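Hypothetical protein S4005 (Shigella flexneri 2a, PDB 1Z67) is of unknown function but has an all-helical fold with a homeodomain-like motif, which hints at, without proving, DNA binding. Local coordinates at residues A[26-31]-A[36-41]; A[48-53]-A[60-65]. All coordinates share one frame; numbering follows the deposited sequence. Where two conformers were deposited one is given.

Contact 1 of 2, residues A[26-31]-A[36-41]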
ATOM      1  N   LEU A  26      -1.297   6.066  -2.651  1.00 18.00           N
ATOM      2  CA  LEU A  26      -2.182   6.822  -1.746  1.00 20.83           C
ATOM      3  C   LEU A  26      -3.572   6.983  -2.344  1.00 20.73           C
ATOM      4  O   LEU A  26      -4.585   6.720  -1.652  1.00 21.00           O
ATOM      5  CB  LEU A  26      -1.593   8.198  -1.468  1.00 23.03           C
ATOM      6  CG  LEU A  26      -0.568   8.168  -0.342  1.00 28.26           C
ATOM      7  CD1 LEU A  26       0.261   6.892  -0.188  1.00 30.77           C
ATOM      8  CD2 LEU A  26       0.335   9.383  -0.464  1.00 32.33           C
ATOM      9  N   SER A  27      -3.610   7.406  -3.611  1.00 20.19           N
ATOM     10  CA  SER A  27      -4.856   7.639  -4.341  1.00 20.77           C
ATOM     11  C   SER A  27      -5.611   6.323  -4.435  1.00 19.38           C
ATOM     12  O   SER A  27      -6.812   6.285  -4.180  1.00 19.58           O
ATOM     13  CB  SER A  27      -4.569   8.201  -5.725  1.00 21.95           C
ATOM     14  OG  SER A  27      -4.115   9.536  -5.597  1.00 27.56           O
ATOM     15  N   TRP A  28      -4.891   5.243  -4.763  1.00 17.58           N
ATOM     16  CA  TRP A  28      -5.501   3.922  -4.898  1.00 16.14           C
ATOM     17  C   TRP A  28      -6.128   3.469  -3.571  1.00 15.57           C
ATOM     18  O   TRP A  28      -7.243   2.951  -3.558  1.00 16.75           O
ATOM     19  CB  TRP A  28      -4.457   2.926  -5.373  1.00 15.88           C
ATOM     20  CG  TRP A  28      -4.849   1.487  -5.268  1.00 14.56           C
ATOM     21  CD1 TRP A  28      -5.622   0.756  -6.169  1.00 15.68           C
ATOM     22  CD2 TRP A  28      -4.459   0.573  -4.243  1.00 14.01           C
ATOM     23  NE1 TRP A  28      -5.717  -0.539  -5.755  1.00 15.70           N
ATOM     24  CE2 TRP A  28      -5.004  -0.696  -4.598  1.00 15.10           C
ATOM     25  CE3 TRP A  28      -3.661   0.673  -3.086  1.00 16.09           C
ATOM     26  CZ2 TRP A  28      -4.827  -1.833  -3.804  1.00 15.51           C
ATOM     27  CZ3 TRP A  28      -3.467  -0.480  -2.313  1.00 16.91           C
ATOM     28  CH2 TRP A  28      -4.060  -1.696  -2.669  1.00 16.58           C
ATOM     29  N   VAL A  29      -5.444   3.697  -2.443  1.00 15.26           N
ATOM     30  CA  VAL A  29      -5.998   3.280  -1.156  1.00 14.96           C
ATOM     31  C   VAL A  29      -7.369   3.919  -0.946  1.00 15.31           C
ATOM     32  O   VAL A  29      -8.318   3.256  -0.551  1.00 15.60           O
ATOM     33  CB  VAL A  29      -5.061   3.622   0.023  1.00 14.21           C
ATOM     34  CG1 VAL A  29      -5.794   3.448   1.388  1.00 16.42           C
ATOM     35  CG2 VAL A  29      -3.792   2.773  -0.022  1.00 14.55           C
ATOM     36  N   GLU A  30      -7.458   5.212  -1.213  1.00 16.00           N
ATOM     37  CA  GLU A  30      -8.716   5.920  -1.014  1.00 17.11           C
ATOM     38  C   GLU A  30      -9.794   5.432  -2.000  1.00 17.49           C
ATOM     39  O   GLU A  30     -10.957   5.242  -1.611  1.00 17.52           O
ATOM     40  CB  GLU A  30      -8.473   7.429  -1.135  0.60 17.70           C
ATOM     41  CG  GLU A  30      -7.402   7.951  -0.129  0.60 18.38           C
ATOM     42  CD  GLU A  30      -7.916   8.126   1.318  0.60 21.13           C
ATOM     43  OE1 GLU A  30      -8.045   9.293   1.783  0.60 20.28           O
ATOM     44  OE2 GLU A  30      -8.191   7.097   1.992  0.60 23.25           O
ATOM     45  N   GLU A  31      -9.396   5.157  -3.239  1.00 16.13           N
ATOM     46  CA  GLU A  31     -10.355   4.698  -4.257  1.00 17.97           C
ATOM     47  C   GLU A  31     -10.911   3.327  -3.920  1.00 17.62           C
ATOM     48  O   GLU A  31     -12.046   3.010  -4.289  1.00 19.15           O
ATOM     49  CB  GLU A  31      -9.700   4.652  -5.602  1.00 19.52           C
ATOM     50  CG  GLU A  31      -9.429   6.021  -6.100  1.00 22.23           C
ATOM     51  CD  GLU A  31      -8.729   6.033  -7.415  1.00 28.31           C
ATOM     52  OE1 GLU A  31      -7.938   5.092  -7.727  1.00 26.43           O
ATOM     53  OE2 GLU A  31      -9.008   7.007  -8.140  1.00 32.44           O
ATOM     54  N   GLN A  36      -8.838   0.987   6.024  1.00 17.72           N
ATOM     55  CA  GLN A  36      -9.635  -0.038   6.698  1.00 19.09           C
ATOM     56  C   GLN A  36     -10.198  -1.178   5.791  1.00 19.31           C
ATOM     57  O   GLN A  36     -10.239  -2.353   6.216  1.00 19.60           O
ATOM     58  CB  GLN A  36     -10.722   0.621   7.542  1.00 21.00           C
ATOM     59  CG  GLN A  36     -11.367  -0.324   8.510  1.00 23.95           C
ATOM     60  CD  GLN A  36     -10.393  -1.105   9.413  1.00 27.92           C
ATOM     61  OE1 GLN A  36      -9.382  -0.562   9.904  1.00 28.02           O
ATOM     62  NE2 GLN A  36     -10.734  -2.370   9.672  1.00 30.79           N
ATOM     63  N   VAL A  37     -10.628  -0.850   4.572  1.00 19.48           N
ATOM     64  CA  VAL A  37     -11.043  -1.886   3.614  1.00 19.82           C
ATOM     65  C   VAL A  37      -9.898  -2.857   3.328  1.00 18.71           C
ATOM     66  O   VAL A  37     -10.091  -4.074   3.270  1.00 19.48           O
ATOM     67  CB  VAL A  37     -11.550  -1.288   2.258  1.00 20.64           C
ATOM     68  CG1 VAL A  37     -11.797  -2.384   1.223  1.00 19.22           C
ATOM     69  CG2 VAL A  37     -12.803  -0.463   2.463  1.00 22.92           C
ATOM     70  N   LEU A  38      -8.690  -2.310   3.133  1.00 18.27           N
ATOM     71  CA  LEU A  38      -7.556  -3.132   2.813  1.00 18.25           C
ATOM     72  C   LEU A  38      -7.220  -4.003   4.011  1.00 16.34           C
ATOM     73  O   LEU A  38      -6.943  -5.178   3.819  1.00 16.61           O
ATOM     74  CB  LEU A  38      -6.350  -2.289   2.376  1.00 18.45           C
ATOM     75  CG  LEU A  38      -6.566  -1.467   1.093  1.00 20.22           C
ATOM     76  CD1 LEU A  38      -5.264  -0.768   0.718  1.00 24.47           C
ATOM     77  CD2 LEU A  38      -7.074  -2.314  -0.091  1.00 22.02           C
ATOM     78  N   LEU A  39      -7.253  -3.425   5.222  1.00 16.63           N
ATOM     79  CA  LEU A  39      -6.962  -4.185   6.449  1.00 17.52           C
ATOM     80  C   LEU A  39      -7.923  -5.379   6.582  1.00 17.82           C
ATOM     81  O   LEU A  39      -7.495  -6.509   6.816  1.00 18.23           O
ATOM     82  CB  LEU A  39      -6.990  -3.263   7.688  1.00 17.23           C
ATOM     83  CG  LEU A  39      -5.905  -2.168   7.772  1.00 18.12           C
ATOM     84  CD1 LEU A  39      -6.134  -1.196   8.955  1.00 21.78           C
ATOM     85  CD2 LEU A  39      -4.560  -2.811   7.897  1.00 20.64           C
ATOM     86  N   GLU A  40      -9.196  -5.120   6.338  1.00 18.65           N
ATOM     87  CA  GLU A  40     -10.217  -6.184   6.432  1.00 19.51           C
ATOM     88  C   GLU A  40      -9.979  -7.276   5.405  1.00 19.89           C
ATOM     89  O   GLU A  40     -10.117  -8.470   5.731  1.00 19.64           O
ATOM     90  CB  GLU A  40     -11.647  -5.658   6.282  0.50 21.04           C
ATOM     91  CG  GLU A  40     -12.712  -6.398   7.154  0.50 24.37           C
ATOM     92  CD  GLU A  40     -12.760  -7.926   7.020  0.50 27.78           C
ATOM     93  OE1 GLU A  40     -12.203  -8.632   7.890  0.50 30.93           O
ATOM     94  OE2 GLU A  40     -13.379  -8.435   6.071  0.50 30.16           O
ATOM     95  N   LYS A  41      -9.552  -6.890   4.193  1.00 18.67           N
ATOM     96  CA  LYS A  41      -9.227  -7.897   3.179  1.00 19.71           C
ATOM     97  C   LYS A  41      -8.019  -8.736   3.537  1.00 19.53           C
ATOM     98  O   LYS A  41      -8.018  -9.958   3.323  1.00 19.36           O
ATOM     99  CB  LYS A  41      -9.011  -7.284   1.808  1.00 20.03           C
ATOM    100  CG  LYS A  41     -10.261  -6.789   1.202  1.00 20.39           C
ATOM    101  CD  LYS A  41      -9.973  -6.324  -0.198  1.00 25.09           C
ATOM    102  CE  LYS A  41     -11.228  -6.418  -1.015  1.00 26.08           C
ATOM    103  NZ  LYS A  41     -10.865  -6.098  -2.382  1.00 24.70           N
TER

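Contact 2 of 2, residues A[48-53]-A[60-65]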
ATOM      1  N   GLY A  48      -3.912 -12.249   8.555  1.00 17.81           N
ATOM      2  CA  GLY A  48      -4.022 -11.565   9.839  1.00 17.42           C
ATOM      3  C   GLY A  48      -2.766 -11.628  10.714  1.00 17.11           C
ATOM      4  O   GLY A  48      -2.417 -10.649  11.379  1.00 18.01           O
ATOM      5  N   ALA A  49      -2.102 -12.798  10.757  1.00 16.55           N
ATOM      6  CA  ALA A  49      -0.899 -12.923  11.593  1.00 17.34           C
ATOM      7  C   ALA A  49       0.251 -12.069  11.019  1.00 17.25           C
ATOM      8  O   ALA A  49       0.894 -11.320  11.753  1.00 19.06           O
ATOM      9  CB  ALA A  49      -0.469 -14.384  11.761  1.00 18.75           C
ATOM     10  N   ILE A  50       0.458 -12.145   9.712  1.00 16.74           N
ATOM     11  CA  ILE A  50       1.439 -11.277   9.049  1.00 17.46           C
ATOM     12  C   ILE A  50       1.069  -9.794   9.260  1.00 16.91           C
ATOM     13  O   ILE A  50       1.940  -8.999   9.670  1.00 17.79           O
ATOM     14  CB  ILE A  50       1.578 -11.604   7.553  1.00 17.39           C
ATOM     15  CG1 ILE A  50       2.324 -12.943   7.391  1.00 20.20           C
ATOM     16  CG2 ILE A  50       2.370 -10.457   6.833  1.00 17.93           C
ATOM     17  CD1 ILE A  50       2.328 -13.495   5.984  1.00 23.10           C
ATOM     18  N   LEU A  51      -0.194  -9.426   9.037  1.00 16.55           N
ATOM     19  CA  LEU A  51      -0.596  -8.049   9.321  1.00 16.21           C
ATOM     20  C   LEU A  51      -0.287  -7.630  10.782  1.00 16.20           C
ATOM     21  O   LEU A  51       0.129  -6.493  11.042  1.00 15.65           O
ATOM     22  CB  LEU A  51      -2.078  -7.848   9.006  1.00 15.73           C
ATOM     23  CG  LEU A  51      -2.687  -6.521   9.476  1.00 15.08           C
ATOM     24  CD1 LEU A  51      -2.002  -5.289   8.870  1.00 16.25           C
ATOM     25  CD2 LEU A  51      -4.182  -6.542   9.135  1.00 16.48           C
ATOM     26  N   SER A  52      -0.517  -8.528  11.746  1.00 16.30           N
ATOM     27  CA  SER A  52      -0.277  -8.179  13.162  1.00 17.26           C
ATOM     28  C   SER A  52       1.182  -7.772  13.416  1.00 16.73           C
ATOM     29  O   SER A  52       1.442  -6.949  14.297  1.00 18.13           O
ATOM     30  CB  SER A  52      -0.702  -9.319  14.102  1.00 17.91           C
ATOM     31  OG  SER A  52       0.225 -10.387  14.029  1.00 19.98           O
ATOM     32  N   THR A  53       2.114  -8.306  12.623  1.00 16.94           N
ATOM     33  CA  THR A  53       3.523  -7.964  12.811  1.00 17.42           C
ATOM     34  C   THR A  53       3.816  -6.532  12.288  1.00 17.48           C
ATOM     35  O   THR A  53       4.697  -5.841  12.786  1.00 19.02           O
ATOM     36  CB  THR A  53       4.482  -8.971  12.105  1.00 16.49           C
ATOM     37  OG1 THR A  53       4.440  -8.806  10.674  1.00 18.23           O
ATOM     38  CG2 THR A  53       4.141 -10.426  12.480  1.00 17.79           C
ATOM     39  N   ARG A  60       9.388  -6.561  14.182  1.00 28.79           N
ATOM     40  CA  ARG A  60       9.786  -6.296  12.804  1.00 28.25           C
ATOM     41  C   ARG A  60       8.696  -6.784  11.850  1.00 27.34           C
ATOM     42  O   ARG A  60       8.020  -7.782  12.126  1.00 26.76           O
ATOM     43  CB  ARG A  60      11.128  -6.979  12.474  1.00 29.03           C
ATOM     44  CG  ARG A  60      12.364  -6.190  12.907  1.00 31.34           C
ATOM     45  CD  ARG A  60      13.676  -6.857  12.446  1.00 35.83           C
ATOM     46  NE  ARG A  60      14.028  -6.443  11.085  1.00 38.72           N
ATOM     47  CZ  ARG A  60      14.984  -5.568  10.766  1.00 38.80           C
ATOM     48  NH1 ARG A  60      15.750  -5.021  11.714  1.00 39.55           N
ATOM     49  NH2 ARG A  60      15.196  -5.259   9.485  1.00 38.86           N
ATOM     50  N   ASN A  61       8.524  -6.076  10.740  1.00 25.69           N
ATOM     51  CA  ASN A  61       7.527  -6.468   9.737  1.00 24.83           C
ATOM     52  C   ASN A  61       7.856  -7.813   9.122  1.00 24.87           C
ATOM     53  O   ASN A  61       8.939  -7.962   8.545  1.00 25.42           O
ATOM     54  CB  ASN A  61       7.461  -5.467   8.579  1.00 24.35           C
ATOM     55  CG  ASN A  61       6.988  -4.096   8.984  1.00 22.24           C
ATOM     56  OD1 ASN A  61       6.373  -3.897  10.036  1.00 20.83           O
ATOM     57  ND2 ASN A  61       7.285  -3.120   8.134  1.00 24.93           N
ATOM     58  N   GLN A  62       6.933  -8.781   9.223  1.00 24.52           N
ATOM     59  CA  GLN A  62       7.035 -10.042   8.471  1.00 24.56           C
ATOM     60  C   GLN A  62       6.869  -9.835   6.956  1.00 24.27           C
ATOM     61  O   GLN A  62       6.018  -9.073   6.509  1.00 23.50           O
ATOM     62  CB  GLN A  62       6.036 -11.081   8.978  1.00 24.98           C
ATOM     63  CG  GLN A  62       6.258 -12.489   8.375  1.00 27.28           C
ATOM     64  CD  GLN A  62       5.510 -13.609   9.123  1.00 30.26           C
ATOM     65  OE1 GLN A  62       5.115 -13.447  10.280  1.00 33.89           O
ATOM     66  NE2 GLN A  62       5.321 -14.743   8.458  1.00 30.18           N
ATOM     67  N   SER A  63       7.704 -10.503   6.162  1.00 23.82           N
ATOM     68  CA  SER A  63       7.622 -10.394   4.707  1.00 23.43           C
ATOM     69  C   SER A  63       6.310 -10.990   4.173  1.00 22.79           C
ATOM     70  O   SER A  63       5.698 -11.841   4.816  1.00 23.34           O
ATOM     71  CB  SER A  63       8.817 -11.129   4.081  0.50 23.98           C
ATOM     72  OG  SER A  63       8.654 -11.337   2.688  0.50 24.85           O
ATOM     73  N   VAL A  64       5.854 -10.467   3.033  1.00 21.59           N
ATOM     74  CA  VAL A  64       4.695 -10.962   2.297  1.00 20.42           C
ATOM     75  C   VAL A  64       5.055 -10.945   0.818  1.00 20.36           C
ATOM     76  O   VAL A  64       5.837 -10.086   0.374  1.00 21.47           O
ATOM     77  CB  VAL A  64       3.429 -10.082   2.601  1.00 21.06           C
ATOM     78  CG1 VAL A  64       3.585  -8.647   2.073  1.00 21.48           C
ATOM     79  CG2 VAL A  64       2.103 -10.716   2.086  1.00 19.85           C
ATOM     80  N   SER A  65       4.522 -11.895   0.053  1.00 19.56           N
ATOM     81  CA  SER A  65       4.772 -11.921  -1.382  1.00 19.77           C
ATOM     82  C   SER A  65       3.705 -11.170  -2.152  1.00 18.73           C
ATOM     83  O   SER A  65       2.570 -11.004  -1.664  1.00 18.74           O
ATOM     84  CB  SER A  65       4.833 -13.360  -1.878  1.00 19.65           C
ATOM     85  OG  SER A  65       3.562 -13.948  -1.882  1.00 22.45           O
TER
HETATM   86  O   HOH W   1       6.116  -3.344  12.761  1.00 25.09           O

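Contact 1 of 2, residues A[26-31]-A[36-41]
Leu38 lays the methyl CD1 against the six-membered ring of Trp28. CD1 lies 3.5 Å from Trp28 CZ3 and 3.7 Å from Trp28 CH2, so it meets the outer carbons of the benzo ring, farthest from the pyrrole ring. The approach is oblique. The other methyl, Leu38 CD2, comes within 4.0 Å of Trp28 CH2, so both branches of the leucine touch the indole. Val29 completes the group, its CG2 standing 3.9 Å from Leu38 CD1. That one methyl therefore packs against the indole and the valine together.

Leu38 sets out toward helix 21-31. Trp28 starts off to one side, and the end of its ring comes nearer. With CG of Trp28 anti to the backbone N (chi1 167°), the ring runs out from its helix and its outer carbons come up to Leu38. The backbones stay well separated, with 7.7 Å between the CA atoms of Val29 and Leu38. No hydrogen bond joins the two segments, and the contact is small, burying 126 Å² in all. It is apolar, and its three residues are buried.

The polar edge of the indole is satisfied elsewhere, since Trp28 NE1 bonds to Ala77 O. This bond should help fix the rotation of the ring. The pair joins consecutive helices, 21-31 and 35-44, across a short turn in an all-helical core. Leu73 of helix 66-73 touches both Trp28 and Leu38. Asp80, with Gln83, binds a sodium ion about 8 Å from the Trp28 side chain. Helix 75-85 adds Asp80 and Leu81 against the indole, and helix 89-106 adds Leu96.

Contact 2 of 2, residues A[48-53]-A[60-65]
Ile50, Thr53 and Gln62 bring helix 48-55 against the extended segment that leads into helix 66-73, within the all-helical fold of this YidB-like protein. Thr53 makes the direct hydrogen bond. Gln62 N donates to Thr53 OG1 at 2.9 Å, nearly straight at 163°. The same hydroxyl donates to Ile50 O, one turn back, in the carbonyl plane and on a lone pair. OG1 sits between the backbone N and the carbonyl carbon (chi1 72°), where it can reach both its own helix and the loop. Ile50 O is gripped twice, as Thr53 N also donates to it.

The Gln62 side chain is extended and runs back along the helix. It crosses Ile50 at about a right angle, and its amide carbon CD lies 3.7 Å from Ile50 CG1. Farther along the loop, Ile50 CD1 approaches Ser63 O, and Ile50 CG2 rests loosely near Val64 CB. The carbonyl of Gln62 is held by Trp54 NE1, and Val64 packs on Trp54 and on Pro101 of helix 89-106. At the Asn61 end, a water bridges the segments, 2.9 Å from Thr53 O and 2.8 Å from Asn61 OD1.

From the N terminus, contact 1 comes first. It closes the short turn between helix 21-31 and helix 35-44. The chain then enters helix 48-55, and contact 2 closes the loop that returns along this helix before helix 66-73 begins. The two closures follow in series and neither nest nor cross. Their centres are about 17 Å apart. They are joined through the consecutive helices 35-44 and 48-55, where Leu39 CD2 packs 3.7 Å from Leu51 CD1. Helix 89-106 borders both, with Ile104 touching Leu39 and Leu51. Contact 1 lies in the buried core, whereas contact 2 lies at the surface.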